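Local coordinates for protein beta-galactosidase (Geobacillus stearothermophilus, PDB 4OIF) that probably hydrolyses terminal non-reducing beta-D-galactose residues from beta-D-galactosides, as a zinc-binding, homotrimeric member of glycoside hydrolase family 42, at residues 189-194 with 215-220; 342-347 with 677-682; 348-353 with 640-645; 475-480 with 508-513. One frame throughout, in Å; residues are numbered along the deposited sequence.

The four contacts form two groups on opposite sides of the chain's centre. Interactions 2 and 3 share helix 341-351 of the TIM-barrel domain and set it against neighbouring strands of the C-terminal sheet. Their centres lie 7 Å apart, and R680 N probably bonds to I643 O (2.8 Å). Interactions 1 and 4 have centres 14 Å apart and touch where H218 CB meets D510 OD2 at 3.3 Å. There the barrel domain meets the trimerisation domain, beside a second subunit. The centres of interactions 1 and 2 are 50 Å apart. Interaction 1 lies toward the zinc site: the L220 side chain is about 12 Å from that of the zinc ligand C168.

Interaction 1: residues 189-194 with 215-220; sequences AAWWTS and HTIHGL
The backbone N-H of G219 is held by one bond, to a water. The water accepts from G219 N at 2.8 Å and donates to W191 O at 2.7 Å. It thus bridges the end of helix 184-191 and the first turn of helix 218-246.

The rest of the contact centres on the indole of W191. CG of W191 stands anti to the carbonyl carbon (chi1 -71°), and the ring lies along the 219-220 backbone. G219 CA sits over the face of the five-membered ring, 3.8 Å from its centroid, a CH-pi contact. L220 CB sits over the six-membered ring, 4.0 Å from its centroid. The amide N of L220 lies over the middle of the indole. G219 suits this place because a CB there would clash with W191 CD1. Beyond the face, W191 CH2 meets L220 CD1 at 3.8 Å. Nearer the backbone, W191 CB touches I217 CG2 at 4.0 Å. W191 NE1 is hydrogen-bonded to D223, one turn further along helix 218-246, which helps fix the turn of the ring. An alanine in place of W191 would probably loosen the seat of helix 218-246, since both CH-pi contacts and the bond to D223 would go.

L176 and F172 of helix 166-179 add apolar cover around W191 and L220. I217 is the N-cap residue of helix 218-246. W192, with positive phi, ends the other helix in a Schellman motif. The whole is a helix C-terminus packed on a helix N-terminus within the TIM-barrel domain.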
# COMPACT_ATOMS: atom_id res chain seq x y z
N ALA A 189 -32.17 -0.45 17.87
CA ALA A 189 -31.76 -1.23 19.03
C ALA A 189 -30.77 -2.32 18.61
O ALA A 189 -29.75 -2.52 19.25
CB ALA A 189 -32.97 -1.86 19.72
N ALA A 190 -31.10 -3.01 17.53
CA ALA A 190 -30.25 -4.05 16.99
C ALA A 190 -28.86 -3.52 16.63
O ALA A 190 -27.86 -4.19 16.85
CB ALA A 190 -30.90 -4.68 15.77
N TRP A 191 -28.80 -2.33 16.06
CA TRP A 191 -27.54 -1.80 15.53
C TRP A 191 -26.78 -0.94 16.52
O TRP A 191 -25.66 -0.51 16.22
CB TRP A 191 -27.79 -0.96 14.29
CG TRP A 191 -28.19 -1.74 13.11
CD1 TRP A 191 -28.36 -3.09 13.03
CD2 TRP A 191 -28.47 -1.22 11.82
NE1 TRP A 191 -28.73 -3.44 11.75
CE2 TRP A 191 -28.80 -2.31 10.99
CE3 TRP A 191 -28.46 0.07 11.28
CZ2 TRP A 191 -29.13 -2.15 9.66
CZ3 TRP A 191 -28.79 0.23 9.96
CH2 TRP A 191 -29.12 -0.87 9.16
N TRP A 192 -27.40 -0.68 17.68
CA TRP A 192 -26.83 0.19 18.72
C TRP A 192 -26.47 1.58 18.17
O TRP A 192 -25.35 2.08 18.36
CB TRP A 192 -25.59 -0.47 19.37
CG TRP A 192 -25.35 -0.01 20.78
CD1 TRP A 192 -24.43 0.90 21.20
CD2 TRP A 192 -26.05 -0.44 21.97
NE1 TRP A 192 -24.51 1.07 22.56
CE2 TRP A 192 -25.49 0.27 23.05
CE3 TRP A 192 -27.08 -1.34 22.21
CZ2 TRP A 192 -25.94 0.09 24.36
CZ3 TRP A 192 -27.52 -1.52 23.50
CH2 TRP A 192 -26.95 -0.80 24.57
N THR A 193 -27.43 2.20 17.48
CA THR A 193 -27.17 3.44 16.78
C THR A 193 -27.10 4.66 17.69
O THR A 193 -26.71 5.74 17.25
CB THR A 193 -28.22 3.72 15.71
OG1 THR A 193 -29.53 3.64 16.29
CG2 THR A 193 -28.10 2.71 14.59
N SER A 194 -27.46 4.49 18.96
CA SER A 194 -27.31 5.58 19.92
C SER A 194 -25.85 6.04 20.01
O SER A 194 -25.57 7.21 20.21
CB SER A 194 -27.80 5.15 21.30
OG SER A 194 -27.26 3.89 21.65
N HIS A 215 -19.30 3.69 7.98
CA HIS A 215 -18.68 2.38 7.93
C HIS A 215 -18.33 1.92 9.34
O HIS A 215 -17.58 0.96 9.52
CB HIS A 215 -17.43 2.40 7.04
CG HIS A 215 -16.49 3.51 7.36
ND1 HIS A 215 -15.62 3.46 8.43
CD2 HIS A 215 -16.30 4.72 6.78
CE1 HIS A 215 -14.93 4.59 8.49
NE2 HIS A 215 -15.33 5.37 7.50
N THR A 216 -18.87 2.62 10.33
CA THR A 216 -18.58 2.37 11.74
C THR A 216 -19.75 1.74 12.50
O THR A 216 -19.67 1.53 13.72
CB THR A 216 -18.18 3.68 12.47
OG1 THR A 216 -19.32 4.56 12.53
CG2 THR A 216 -17.04 4.37 11.75
N ILE A 217 -20.85 1.44 11.80
CA ILE A 217 -21.95 0.72 12.43
C ILE A 217 -21.94 -0.75 11.96
O ILE A 217 -22.27 -1.05 10.82
CB ILE A 217 -23.33 1.36 12.12
CG1 ILE A 217 -23.30 2.87 12.36
CG2 ILE A 217 -24.41 0.72 12.97
CD1 ILE A 217 -24.64 3.58 12.04
N HIS A 218 -21.54 -1.64 12.86
CA HIS A 218 -21.37 -3.05 12.54
C HIS A 218 -22.65 -3.69 12.02
O HIS A 218 -22.62 -4.46 11.07
CB HIS A 218 -20.86 -3.83 13.76
CG HIS A 218 -19.49 -3.43 14.22
ND1 HIS A 218 -18.38 -3.48 13.40
CD2 HIS A 218 -19.05 -3.00 15.42
CE1 HIS A 218 -17.32 -3.09 14.08
NE2 HIS A 218 -17.69 -2.78 15.31
N GLY A 219 -23.77 -3.37 12.66
CA GLY A 219 -25.05 -3.98 12.30
C GLY A 219 -25.47 -3.59 10.90
O GLY A 219 -26.05 -4.39 10.16
N LEU A 220 -25.16 -2.35 10.52
CA LEU A 220 -25.39 -1.88 9.16
C LEU A 220 -24.50 -2.66 8.20
O LEU A 220 -24.96 -3.11 7.16
CB LEU A 220 -25.13 -0.38 9.04
CG LEU A 220 -25.04 0.21 7.63
CD1 LEU A 220 -26.27 -0.11 6.79
CD2 LEU A 220 -24.80 1.72 7.66
O HOH W 1 -23.75 -2.08 15.17

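Interaction 2: residues 342-347 with 677-682; sequences HFLSSM and YEVRVV
Helix 341-351 of the TIM-barrel domain packs here on strand 679-685 of the antiparallel C-terminal sheet. The axes of 342-347 and 679-682 approach to 9.4 Å, with their N-to-C directions 37° apart.

L344 can be followed outward from the helix. Its CB lies 3.6 Å from Y677 O, two residues ahead of the strand. CG is anti to the backbone N (chi1 165°), and the two methyls part. CD1 goes to V679 CG2, at 3.6 Å. CD2 goes to the tyrosine, reaching Y677 CD1 at 3.6 Å and lying close to its CB and CG. L344 thus spans the junction between the turn and the strand. Y677 has positive phi, and its hydroxyl is held by E648.

V679 points toward the helix and stands between two residues one turn apart. Its CG2 takes L344, while its CG1 meets M347 CB at 3.9 Å. F343 adds a looser touch, with V679 CB at the edge of its ring. E678, just ahead of the strand, and R680 within it point away, alternating with V679 and V681. M644 of strand 638-645 also packs against L344 and V679, so the neighbouring strand shares this apolar layer.

M347 starts out toward the strand but bends at chi2 and chi3. This turns its methyl CE over one face of the F343 ring. The sulfur stays near the strand, with M347 SD 4.1 Å from V681 CG2.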
# COMPACT_ATOMS: atom_id res chain seq x y z
N HIS A 342 -1.62 -32.87 -12.04
CA HIS A 342 -2.97 -32.68 -12.53
C HIS A 342 -3.80 -33.93 -12.27
O HIS A 342 -4.93 -33.86 -11.75
CB HIS A 342 -3.00 -32.33 -14.01
CG HIS A 342 -4.39 -32.14 -14.53
ND1 HIS A 342 -5.27 -31.25 -13.95
CD2 HIS A 342 -5.07 -32.76 -15.52
CE1 HIS A 342 -6.42 -31.31 -14.59
NE2 HIS A 342 -6.33 -32.22 -15.54
N PHE A 343 -3.24 -35.08 -12.64
CA PHE A 343 -3.91 -36.35 -12.38
C PHE A 343 -4.27 -36.49 -10.88
O PHE A 343 -5.43 -36.79 -10.50
CB PHE A 343 -3.04 -37.53 -12.84
CG PHE A 343 -3.77 -38.82 -12.86
CD1 PHE A 343 -4.49 -39.20 -13.98
CD2 PHE A 343 -3.82 -39.63 -11.73
CE1 PHE A 343 -5.22 -40.38 -13.98
CE2 PHE A 343 -4.54 -40.80 -11.73
CZ PHE A 343 -5.24 -41.18 -12.86
N LEU A 344 -3.28 -36.23 -10.04
CA LEU A 344 -3.40 -36.32 -8.59
C LEU A 344 -4.53 -35.44 -8.05
O LEU A 344 -5.40 -35.93 -7.31
CB LEU A 344 -2.07 -35.93 -7.94
CG LEU A 344 -1.99 -35.61 -6.44
CD1 LEU A 344 -2.48 -36.75 -5.56
CD2 LEU A 344 -0.56 -35.19 -6.07
N SER A 345 -4.50 -34.16 -8.42
CA SER A 345 -5.51 -33.21 -7.96
C SER A 345 -6.93 -33.58 -8.45
O SER A 345 -7.91 -33.44 -7.71
CB SER A 345 -5.14 -31.79 -8.39
OG SER A 345 -5.21 -31.59 -9.79
N SER A 346 -7.03 -34.08 -9.68
CA SER A 346 -8.34 -34.50 -10.17
C SER A 346 -8.88 -35.67 -9.35
O SER A 346 -10.08 -35.70 -8.97
CB SER A 346 -8.24 -34.87 -11.65
OG SER A 346 -7.64 -33.82 -12.38
N MET A 347 -8.00 -36.63 -9.07
CA MET A 347 -8.42 -37.76 -8.25
C MET A 347 -8.83 -37.29 -6.86
O MET A 347 -9.80 -37.82 -6.29
CB MET A 347 -7.30 -38.80 -8.15
CG MET A 347 -6.97 -39.43 -9.49
SD MET A 347 -8.37 -40.32 -10.19
CE MET A 347 -8.49 -39.54 -11.79
N TYR A 677 3.50 -38.23 -6.51
CA TYR A 677 2.20 -37.80 -7.01
C TYR A 677 1.31 -38.95 -7.48
O TYR A 677 0.25 -38.73 -8.06
CB TYR A 677 2.36 -36.79 -8.15
CG TYR A 677 2.99 -35.48 -7.73
CD1 TYR A 677 3.03 -35.10 -6.40
CD2 TYR A 677 3.54 -34.63 -8.67
CE1 TYR A 677 3.61 -33.90 -6.01
CE2 TYR A 677 4.12 -33.44 -8.31
CZ TYR A 677 4.15 -33.07 -6.98
OH TYR A 677 4.74 -31.87 -6.63
N GLU A 678 1.74 -40.18 -7.22
CA GLU A 678 0.97 -41.31 -7.68
C GLU A 678 -0.30 -41.47 -6.87
O GLU A 678 -0.30 -41.28 -5.66
CB GLU A 678 1.77 -42.60 -7.60
CG GLU A 678 1.02 -43.77 -8.20
CD GLU A 678 1.81 -45.04 -8.13
OE1 GLU A 678 2.98 -44.98 -7.71
OE2 GLU A 678 1.24 -46.09 -8.48
N VAL A 679 -1.38 -41.80 -7.57
CA VAL A 679 -2.63 -42.11 -6.91
C VAL A 679 -2.95 -43.57 -7.18
O VAL A 679 -2.68 -44.11 -8.24
CB VAL A 679 -3.80 -41.23 -7.41
CG1 VAL A 679 -5.06 -41.53 -6.61
CG2 VAL A 679 -3.44 -39.75 -7.32
N ARG A 680 -3.51 -44.21 -6.18
CA ARG A 680 -4.02 -45.54 -6.34
C ARG A 680 -5.52 -45.47 -6.10
O ARG A 680 -5.95 -44.95 -5.08
CB ARG A 680 -3.35 -46.47 -5.35
CG ARG A 680 -2.86 -47.73 -5.97
CD ARG A 680 -1.68 -47.52 -6.90
NE ARG A 680 -1.14 -48.84 -7.22
CZ ARG A 680 -1.65 -49.62 -8.17
NH1 ARG A 680 -2.67 -49.17 -8.90
NH2 ARG A 680 -1.15 -50.82 -8.39
N VAL A 681 -6.31 -45.94 -7.04
CA VAL A 681 -7.75 -45.97 -6.82
C VAL A 681 -8.18 -47.41 -6.68
O VAL A 681 -7.96 -48.25 -7.55
CB VAL A 681 -8.53 -45.30 -7.95
CG1 VAL A 681 -10.01 -45.32 -7.63
CG2 VAL A 681 -8.07 -43.86 -8.09
N VAL A 682 -8.80 -47.69 -5.55
CA VAL A 682 -8.94 -49.05 -5.09
C VAL A 682 -10.38 -49.36 -4.71
O VAL A 682 -11.13 -48.47 -4.33
CB VAL A 682 -7.94 -49.28 -3.93
CG1 VAL A 682 -8.63 -49.67 -2.63
CG2 VAL A 682 -6.90 -50.29 -4.35

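Interaction 3: residues 348-353 with 640-645; sequences QMIAHG and YVFIMN
The ring of F642 carries A351 on one face, in a helix-on-sheet contact: the last turn of helix 341-351 of the TIM-barrel domain lies on strand 638-645 of the C-terminal antiparallel sheet. Within the helix end, Q348 O lies in plane at the edge of the H352 imidazole.

A351 CB sits above the phenyl, 3.8 Å from its centroid and 26° off the normal, a CH-pi contact. It is offset toward the rim, within 3.5 Å of F642 CG. At the far tip, F642 CZ meets I350 CG2 at 3.6 Å, obliquely. Two successive helix residues thus hold the two ends of one ring. F642 CG is anti to its carbonyl carbon (chi1 -68°). M401 and V681 also pack on this side chain.

F642 and M644 both point toward the helix, while V641 points away. A Schellman motif with G353 as its C-prime residue ends the helix; G353 N bonds to I350 O. A CB on G353 would jam against the carbonyl O of H352, which calls for glycine.

Q348 CB leaves away from the strand, and the chain is extended beyond CG, with NE2 bonded to A300 O. The Q348 and M644 side chains cross at about a right angle, with M644 SD 3.8 Å from Q348 CB.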
# COMPACT_ATOMS: atom_id res chain seq x y z
N GLN A 348 -8.12 -36.29 -6.31
CA GLN A 348 -8.49 -35.77 -5.00
C GLN A 348 -9.88 -35.16 -5.04
O GLN A 348 -10.67 -35.31 -4.10
CB GLN A 348 -7.50 -34.71 -4.52
CG GLN A 348 -7.82 -34.26 -3.10
CD GLN A 348 -7.05 -33.02 -2.66
OE1 GLN A 348 -6.63 -32.20 -3.49
NE2 GLN A 348 -6.88 -32.88 -1.35
N MET A 349 -10.18 -34.49 -6.15
CA MET A 349 -11.50 -33.91 -6.32
C MET A 349 -12.57 -34.98 -6.30
O MET A 349 -13.58 -34.84 -5.61
CB MET A 349 -11.56 -33.10 -7.61
CG MET A 349 -10.92 -31.73 -7.47
SD MET A 349 -11.86 -30.68 -6.35
CE MET A 349 -10.74 -29.30 -6.17
N ILE A 350 -12.35 -36.07 -7.05
CA ILE A 350 -13.33 -37.16 -7.04
C ILE A 350 -13.45 -37.80 -5.64
O ILE A 350 -14.52 -38.21 -5.21
CB ILE A 350 -12.98 -38.24 -8.08
CG1 ILE A 350 -12.85 -37.61 -9.48
CG2 ILE A 350 -14.01 -39.39 -8.09
CD1 ILE A 350 -14.12 -36.93 -9.95
N ALA A 351 -12.34 -37.87 -4.93
CA ALA A 351 -12.30 -38.57 -3.65
C ALA A 351 -13.12 -37.85 -2.57
O ALA A 351 -13.65 -38.50 -1.67
CB ALA A 351 -10.86 -38.75 -3.21
N HIS A 352 -13.21 -36.53 -2.65
CA HIS A 352 -13.92 -35.76 -1.64
C HIS A 352 -15.35 -35.48 -2.08
O HIS A 352 -16.07 -34.76 -1.40
CB HIS A 352 -13.20 -34.45 -1.34
CG HIS A 352 -12.02 -34.61 -0.43
ND1 HIS A 352 -12.09 -34.38 0.93
CD2 HIS A 352 -10.74 -34.97 -0.68
CE1 HIS A 352 -10.90 -34.61 1.47
NE2 HIS A 352 -10.06 -34.96 0.51
N GLY A 353 -15.77 -36.06 -3.21
CA GLY A 353 -17.18 -36.05 -3.56
C GLY A 353 -17.61 -35.56 -4.94
O GLY A 353 -18.78 -35.68 -5.29
N TYR A 640 -15.00 -47.24 -2.35
CA TYR A 640 -14.01 -46.76 -3.30
C TYR A 640 -13.02 -45.88 -2.56
O TYR A 640 -13.38 -44.85 -2.02
CB TYR A 640 -14.64 -45.96 -4.44
CG TYR A 640 -15.59 -46.74 -5.30
CD1 TYR A 640 -16.97 -46.54 -5.19
CD2 TYR A 640 -15.13 -47.66 -6.22
CE1 TYR A 640 -17.85 -47.24 -5.99
CE2 TYR A 640 -16.01 -48.37 -7.02
CZ TYR A 640 -17.36 -48.16 -6.90
OH TYR A 640 -18.24 -48.85 -7.70
N VAL A 641 -11.77 -46.30 -2.56
CA VAL A 641 -10.77 -45.68 -1.74
C VAL A 641 -9.66 -45.09 -2.60
O VAL A 641 -9.14 -45.73 -3.49
CB VAL A 641 -10.21 -46.70 -0.74
CG1 VAL A 641 -9.22 -46.04 0.20
CG2 VAL A 641 -11.37 -47.33 0.04
N PHE A 642 -9.32 -43.84 -2.33
CA PHE A 642 -8.27 -43.14 -3.04
C PHE A 642 -7.05 -43.00 -2.14
O PHE A 642 -7.14 -42.41 -1.05
CB PHE A 642 -8.74 -41.74 -3.48
CG PHE A 642 -9.79 -41.75 -4.54
CD1 PHE A 642 -11.09 -42.15 -4.26
CD2 PHE A 642 -9.49 -41.31 -5.82
CE1 PHE A 642 -12.07 -42.14 -5.25
CE2 PHE A 642 -10.47 -41.30 -6.82
CZ PHE A 642 -11.76 -41.72 -6.53
N ILE A 643 -5.93 -43.54 -2.59
CA ILE A 643 -4.66 -43.40 -1.89
C ILE A 643 -3.75 -42.45 -2.67
O ILE A 643 -3.23 -42.79 -3.73
CB ILE A 643 -3.98 -44.76 -1.69
CG1 ILE A 643 -4.99 -45.78 -1.14
CG2 ILE A 643 -2.78 -44.62 -0.76
CD1 ILE A 643 -4.45 -47.23 -1.03
N MET A 644 -3.57 -41.25 -2.13
CA MET A 644 -2.97 -40.15 -2.87
C MET A 644 -1.65 -39.66 -2.27
O MET A 644 -1.59 -39.25 -1.11
CB MET A 644 -3.98 -39.00 -2.97
CG MET A 644 -5.29 -39.41 -3.61
SD MET A 644 -6.62 -38.21 -3.40
CE MET A 644 -6.93 -38.29 -1.64
N ASN A 645 -0.59 -39.71 -3.05
CA ASN A 645 0.71 -39.25 -2.57
C ASN A 645 0.91 -37.76 -2.86
O ASN A 645 1.35 -37.39 -3.94
CB ASN A 645 1.83 -40.06 -3.21
CG ASN A 645 3.21 -39.68 -2.68
OD1 ASN A 645 3.34 -38.85 -1.78
ND2 ASN A 645 4.24 -40.29 -3.25

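Interaction 4: residues 475-480 with 508-513; sequences MLYLVS and EHDLAY
This is a loop-to-loop contact in the trimerisation domain, pinned by two tyrosine hydroxyls. One loop follows strand 470-473 and the other follows strand 496-500, neighbouring parallel strands of the domain's mixed sheet.

Each loop sends one tyrosine to the other. Y477 OH donates to D510 OD1 at 2.6 Å. The oxygen uses its syn lone pair and lies at the ring edge, near the ring plane. Ring and carboxylate planes are turned 49° apart. Both side chains leave with CG anti to the backbone N, which brings their tips together. Y513 answers in the other direction, its OH donating to V479 O at 2.6 Å. This bond lies in the carbonyl plane, with a C=O...O angle of 149°.

Between the two bonds, L478 lays its branched end on the backbone of E508, with L478 CD1 3.9 Å from E508 CA. The carboxylate of E508 bends back to S480, where E508 OE1 is 3.7 Å from S480 CB. S480 OG itself caps helix 481-492 through the N-H of T483.

K371 of the second subunit pairs with D510 OD2 in a salt bridge and also bonds to Y477 OH. This charge would probably help keep D510 ionised. A phenylalanine in place of Y477 would probably weaken both the link to D510 and the subunit contact, since the hydroxyl serves both.

Helix 419-427 packs on Y477 and L478 from within the domain. Helix 218-246 of the TIM-barrel domain adds L222 against L478.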
# COMPACT_ATOMS: atom_id res chain seq x y z
N MET A 475 -13.98 -20.62 17.31
CA MET A 475 -14.17 -19.18 17.12
C MET A 475 -15.56 -18.82 16.61
O MET A 475 -15.70 -18.09 15.63
CB MET A 475 -13.12 -18.63 16.15
CG MET A 475 -11.71 -18.88 16.59
SD MET A 475 -10.52 -18.17 15.43
CE MET A 475 -10.85 -16.44 15.73
N LEU A 476 -16.58 -19.36 17.26
CA LEU A 476 -17.95 -19.08 16.87
C LEU A 476 -18.38 -17.80 17.56
O LEU A 476 -19.32 -17.80 18.36
CB LEU A 476 -18.88 -20.23 17.24
CG LEU A 476 -20.26 -20.17 16.57
CD1 LEU A 476 -20.13 -20.20 15.06
CD2 LEU A 476 -21.14 -21.30 17.07
N TYR A 477 -17.66 -16.72 17.25
CA TYR A 477 -17.81 -15.40 17.85
C TYR A 477 -19.26 -14.93 17.83
O TYR A 477 -19.81 -14.55 18.86
CB TYR A 477 -16.90 -14.43 17.11
CG TYR A 477 -17.22 -12.95 17.18
CD1 TYR A 477 -16.74 -12.16 18.23
CD2 TYR A 477 -17.94 -12.32 16.16
CE1 TYR A 477 -17.01 -10.80 18.28
CE2 TYR A 477 -18.20 -10.96 16.21
CZ TYR A 477 -17.74 -10.21 17.27
OH TYR A 477 -18.01 -8.86 17.33
N LEU A 478 -19.89 -14.99 16.67
CA LEU A 478 -21.30 -14.70 16.54
C LEU A 478 -22.13 -15.99 16.57
O LEU A 478 -21.84 -16.92 15.83
CB LEU A 478 -21.57 -13.93 15.25
CG LEU A 478 -23.01 -13.58 14.88
CD1 LEU A 478 -23.03 -12.26 14.12
CD2 LEU A 478 -23.67 -14.70 14.06
N VAL A 479 -23.16 -16.02 17.41
CA VAL A 479 -24.05 -17.18 17.48
C VAL A 479 -25.41 -16.77 18.07
O VAL A 479 -25.48 -16.03 19.03
CB VAL A 479 -23.42 -18.33 18.31
CG1 VAL A 479 -23.30 -17.93 19.78
CG2 VAL A 479 -24.22 -19.61 18.15
N SER A 480 -26.49 -17.26 17.48
CA SER A 480 -27.83 -16.91 17.95
C SER A 480 -28.24 -17.74 19.15
O SER A 480 -27.65 -18.79 19.41
CB SER A 480 -28.86 -17.07 16.82
OG SER A 480 -29.12 -18.44 16.52
N GLU A 508 -26.64 -12.61 16.74
CA GLU A 508 -26.74 -12.44 15.29
C GLU A 508 -26.83 -10.97 14.84
O GLU A 508 -26.84 -10.69 13.65
CB GLU A 508 -27.94 -13.22 14.76
CG GLU A 508 -29.30 -12.52 14.95
CD GLU A 508 -30.06 -12.99 16.18
OE1 GLU A 508 -29.43 -13.44 17.16
OE2 GLU A 508 -31.31 -12.90 16.17
N HIS A 509 -26.88 -10.04 15.79
CA HIS A 509 -26.88 -8.60 15.46
C HIS A 509 -25.52 -7.98 15.71
O HIS A 509 -25.39 -6.75 15.65
CB HIS A 509 -27.90 -7.82 16.29
CG HIS A 509 -29.32 -8.16 15.98
ND1 HIS A 509 -29.83 -8.11 14.70
CD2 HIS A 509 -30.34 -8.54 16.79
CE1 HIS A 509 -31.11 -8.45 14.74
NE2 HIS A 509 -31.44 -8.72 15.99
N ASP A 510 -24.54 -8.82 15.99
CA ASP A 510 -23.24 -8.38 16.52
C ASP A 510 -23.44 -7.54 17.80
O ASP A 510 -22.71 -6.60 18.08
CB ASP A 510 -22.44 -7.62 15.46
CG ASP A 510 -20.95 -7.50 15.81
OD1 ASP A 510 -20.33 -8.52 16.19
OD2 ASP A 510 -20.41 -6.38 15.75
N LEU A 511 -24.44 -7.91 18.57
CA LEU A 511 -24.68 -7.27 19.85
C LEU A 511 -24.07 -8.16 20.94
O LEU A 511 -24.31 -9.36 20.97
CB LEU A 511 -26.17 -7.07 20.06
CG LEU A 511 -26.78 -5.73 20.44
CD1 LEU A 511 -26.04 -4.57 19.80
CD2 LEU A 511 -28.26 -5.74 20.04
N ALA A 512 -23.25 -7.57 21.81
CA ALA A 512 -22.60 -8.32 22.88
C ALA A 512 -23.62 -8.94 23.85
O ALA A 512 -24.56 -8.27 24.28
CB ALA A 512 -21.65 -7.43 23.64
N TYR A 513 -23.44 -10.23 24.16
CA TYR A 513 -24.20 -10.89 25.22
C TYR A 513 -23.80 -10.27 26.55
O TYR A 513 -22.61 -10.08 26.83
CB TYR A 513 -23.95 -12.41 25.27
CG TYR A 513 -24.66 -13.19 24.19
CD1 TYR A 513 -26.01 -13.49 24.30
CD2 TYR A 513 -23.97 -13.64 23.06
CE1 TYR A 513 -26.67 -14.20 23.31
CE2 TYR A 513 -24.63 -14.37 22.06
CZ TYR A 513 -25.98 -14.64 22.20
OH TYR A 513 -26.66 -15.35 21.24